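Local coordinates for putative integrase (Listeria innocua, PDB 5U96), which probably recombines DNA as a serine integrase, this piece being its coiled-coil domain, whose interactions mediate the direction of recombination, at residues A[8-11]-A[12-15]; A[33-36]-A[37-41]. All coordinates share one frame; numbering follows the deposited sequence.

Interaction 1 of 2, residues A[8-11]-A[12-15]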
# COMPACT_ATOMS: atom_id res chain seq x y z
N LYS A 8 -8.44 5.81 -14.99
CA LYS A 8 -8.98 4.45 -14.92
C LYS A 8 -8.00 3.51 -14.25
O LYS A 8 -8.40 2.56 -13.57
CB LYS A 8 -9.34 3.93 -16.31
CG LYS A 8 -10.56 4.59 -16.93
CD LYS A 8 -10.88 4.01 -18.30
CE LYS A 8 -11.88 4.85 -19.07
NZ LYS A 8 -11.36 6.22 -19.35
N ILE A 9 -6.71 3.76 -14.44
CA ILE A 9 -5.68 3.00 -13.75
C ILE A 9 -5.69 3.36 -12.27
O ILE A 9 -5.59 2.48 -11.41
CB ILE A 9 -4.27 3.26 -14.33
CG1 ILE A 9 -4.20 2.76 -15.78
CG2 ILE A 9 -3.21 2.60 -13.46
CD1 ILE A 9 -2.82 2.88 -16.41
N GLU A 10 -5.79 4.65 -11.98
CA GLU A 10 -5.83 5.12 -10.60
C GLU A 10 -7.05 4.57 -9.87
O GLU A 10 -6.98 4.25 -8.68
CB GLU A 10 -5.83 6.65 -10.55
CG GLU A 10 -4.47 7.28 -10.82
CD GLU A 10 -3.45 6.97 -9.74
OE1 GLU A 10 -3.86 6.70 -8.58
OE2 GLU A 10 -2.24 6.98 -10.04
N HIS A 11 -8.16 4.45 -10.58
CA HIS A 11 -9.37 3.87 -10.02
C HIS A 11 -9.17 2.38 -9.76
O HIS A 11 -9.66 1.84 -8.77
CB HIS A 11 -10.56 4.09 -10.95
CG HIS A 11 -10.99 5.52 -11.04
ND1 HIS A 11 -11.46 6.08 -12.21
CD2 HIS A 11 -11.02 6.51 -10.12
CE1 HIS A 11 -11.75 7.35 -12.00
NE2 HIS A 11 -11.50 7.64 -10.74
N ALA A 12 -8.43 1.73 -10.65
CA ALA A 12 -8.05 0.34 -10.44
C ALA A 12 -7.08 0.27 -9.26
O ALA A 12 -7.15 -0.64 -8.45
CB ALA A 12 -7.42 -0.24 -11.69
N LYS A 13 -6.19 1.25 -9.18
CA LYS A 13 -5.28 1.35 -8.04
C LYS A 13 -6.06 1.67 -6.77
O LYS A 13 -5.65 1.29 -5.67
CB LYS A 13 -4.21 2.42 -8.29
CG LYS A 13 -3.11 1.99 -9.26
CD LYS A 13 -2.09 3.10 -9.51
CE LYS A 13 -1.41 3.55 -8.23
NZ LYS A 13 -0.27 4.48 -8.49
N LYS A 14 -7.18 2.36 -6.92
CA LYS A 14 -8.03 2.70 -5.78
C LYS A 14 -8.88 1.51 -5.36
O LYS A 14 -9.04 1.26 -4.16
CB LYS A 14 -8.93 3.90 -6.10
CG LYS A 14 -9.50 4.58 -4.87
CD LYS A 14 -10.51 5.66 -5.23
CE LYS A 14 -11.04 6.36 -3.99
NZ LYS A 14 -10.80 7.83 -4.02
N LYS A 15 -9.43 0.80 -6.33
CA LYS A 15 -10.26 -0.37 -6.06
C LYS A 15 -9.49 -1.41 -5.26
O LYS A 15 -9.92 -1.80 -4.17
CB LYS A 15 -10.77 -1.00 -7.35
CG LYS A 15 -11.46 -2.36 -7.14
CD LYS A 15 -11.84 -3.03 -8.45
CE LYS A 15 -12.29 -4.46 -8.21
NZ LYS A 15 -11.16 -5.37 -7.88
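E10 and K13 run alongside each other in the same direction, about one helical turn apart on helix 7-23. E10 bends at its second torsion (chi2 -66°) and K13 at its third (chi3 59°), which brings OE2 of E10 to 3.5 Å from NZ of K13, a long i to i+3 salt bridge. The tight part lies where E10 is buried, its side chain leaning on I38, Q41 and Y45 of helix 28-50; its OE1 has no polar partner in the model. Next to it the K13 methylenes press on the main chain, CG of K13 sitting 3.3 Å from the carbonyl O of I9. Beneath them, N of K13 bonds to O of I9 at 2.6 Å. K13 also packs on I22 of the second subunit. Side chains meet more loosely at I9, whose CG2 only touches CD of K13 at 4.1 Å. The solvent side is looser still: K8, H11, A12 and K15 are held chiefly by main-chain bonds such as N of K15 to O of H11 at 2.7 Å, and K15 reaches D19 in a salt bridge. Charged residues flanking a partly apolar seam are characteristic of a coiled coil, here one arm of an antiparallel helical hairpin.

Interaction 2 of 2, residues A[33-36]-A[37-41]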
# COMPACT_ATOMS: atom_id res chain seq x y z
N SER A 33 -2.57 6.22 4.15
CA SER A 33 -1.44 7.00 3.68
C SER A 33 -1.31 6.96 2.16
O SER A 33 -1.04 7.97 1.52
CB SER A 33 -0.14 6.50 4.32
OG SER A 33 -0.17 6.69 5.72
N MET A 34 -1.48 5.77 1.59
CA MET A 34 -1.37 5.61 0.14
C MET A 34 -2.63 6.11 -0.56
O MET A 34 -2.58 6.55 -1.70
CB MET A 34 -1.13 4.15 -0.21
CG MET A 34 0.08 3.55 0.49
SD MET A 34 0.29 1.81 0.14
CE MET A 34 -1.13 1.12 0.99
N MET A 35 -3.76 6.02 0.14
CA MET A 35 -5.01 6.55 -0.39
C MET A 35 -4.91 8.06 -0.52
O MET A 35 -5.46 8.65 -1.45
CB MET A 35 -6.18 6.17 0.51
CG MET A 35 -7.52 6.72 0.04
SD MET A 35 -8.00 6.13 -1.59
CE MET A 35 -8.64 4.50 -1.18
N ASN A 36 -4.21 8.69 0.41
CA ASN A 36 -3.96 10.12 0.36
C ASN A 36 -3.19 10.48 -0.91
O ASN A 36 -3.41 11.54 -1.50
CB ASN A 36 -3.19 10.57 1.60
CG ASN A 36 -2.82 12.04 1.56
OD1 ASN A 36 -3.66 12.91 1.78
ND2 ASN A 36 -1.55 12.33 1.30
N ASP A 37 -2.29 9.59 -1.31
CA ASP A 37 -1.53 9.78 -2.54
C ASP A 37 -2.37 9.42 -3.76
O ASP A 37 -2.30 10.09 -4.79
CB ASP A 37 -0.26 8.92 -2.51
CG ASP A 37 0.66 9.28 -1.36
OD1 ASP A 37 0.73 10.47 -1.00
OD2 ASP A 37 1.32 8.36 -0.82
N ILE A 38 -3.16 8.36 -3.64
CA ILE A 38 -3.99 7.90 -4.75
C ILE A 38 -5.12 8.89 -5.04
O ILE A 38 -5.38 9.22 -6.20
CB ILE A 38 -4.59 6.51 -4.46
CG1 ILE A 38 -3.51 5.43 -4.62
CG2 ILE A 38 -5.76 6.23 -5.39
CD1 ILE A 38 -3.96 4.03 -4.25
N ASP A 39 -5.79 9.37 -4.00
CA ASP A 39 -6.85 10.36 -4.16
C ASP A 39 -6.31 11.65 -4.77
O ASP A 39 -6.95 12.26 -5.64
CB ASP A 39 -7.52 10.68 -2.82
CG ASP A 39 -8.41 9.55 -2.33
OD1 ASP A 39 -8.79 8.68 -3.14
OD2 ASP A 39 -8.73 9.53 -1.12
N ALA A 40 -5.13 12.06 -4.32
CA ALA A 40 -4.50 13.29 -4.80
C ALA A 40 -4.17 13.21 -6.29
O ALA A 40 -4.37 14.17 -7.03
CB ALA A 40 -3.25 13.58 -4.01
N GLN A 41 -3.67 12.06 -6.73
CA GLN A 41 -3.29 11.88 -8.12
C GLN A 41 -4.52 11.94 -9.02
O GLN A 41 -4.44 12.40 -10.16
CB GLN A 41 -2.55 10.55 -8.32
CG GLN A 41 -2.03 10.34 -9.73
CD GLN A 41 -1.25 11.52 -10.25
OE1 GLN A 41 -1.74 12.29 -11.08
NE2 GLN A 41 -0.02 11.69 -9.77
O HOH W 1 0.26 10.31 1.51
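M35 overlaps the carboxylate of D39, one turn further along helix 28-50, with SD 3.1 Å from OD1 of D39. The two belong to the second arm of an antiparallel coiled-coil hairpin, on the flank where it meets helix 7-23. The bend of M35 at its second torsion (chi2 62°) carries SD forward along the helix, over D39. The CG atom of D39 is anti to its own carbonyl carbon (chi1 -72°) and reaches back, so the side chains meet at a slant, CG of M35 lying 3.3 Å from OD2 of D39. The carboxylate is thus pressed close against thioether and methylene, while the polar anchor of its OD1 is K14 of the other arm. Beneath the pair, N of D39 bonds to O of M35 at 2.7 Å.

The apolar face is next door. SD of M35 is 4.4 Å from CG2 of I38; M35 and I38 both touch L17 of helix 7-23. I38, buried, also packs on I22 of the second subunit, and M34 on F18 of that subunit.

Around the helix the surface is polar, and its main-chain bonds are slacker: N of D37 is shared weakly between the carbonyls of S33 and M34. The N36 amide and D37 carboxylate are turned 61° from each other, ND2 of N36 lying 3.7 Å from OD1 of D37, and one water joins them. That water accepts from ND2 of N36 at 2.7 Å and donates to O of S33, also at 2.7 Å, and to OD1 of D37 at 2.6 Å.

Both interactions are surface contacts within a single helix, 8-15 on the first arm of the hairpin and 33-41 on the second, with centres about 11 Å apart. Each has one buried residue, and these meet: OE1 of E10 packs on CG2 of I38, while OE2 of E10 lies near CG of Q41. A salt bridge from NZ of K14 to OD1 of D39 ties the arms at another point, and CD1 of I38 packs on O of K13. Their chemistry differs. Interaction 1 is rich in lysines and includes one long charge pair, whereas interaction 2 brings methionines, aspartates and a bridging water. Both also reach the second subunit, where I22 packs on K13 and I38.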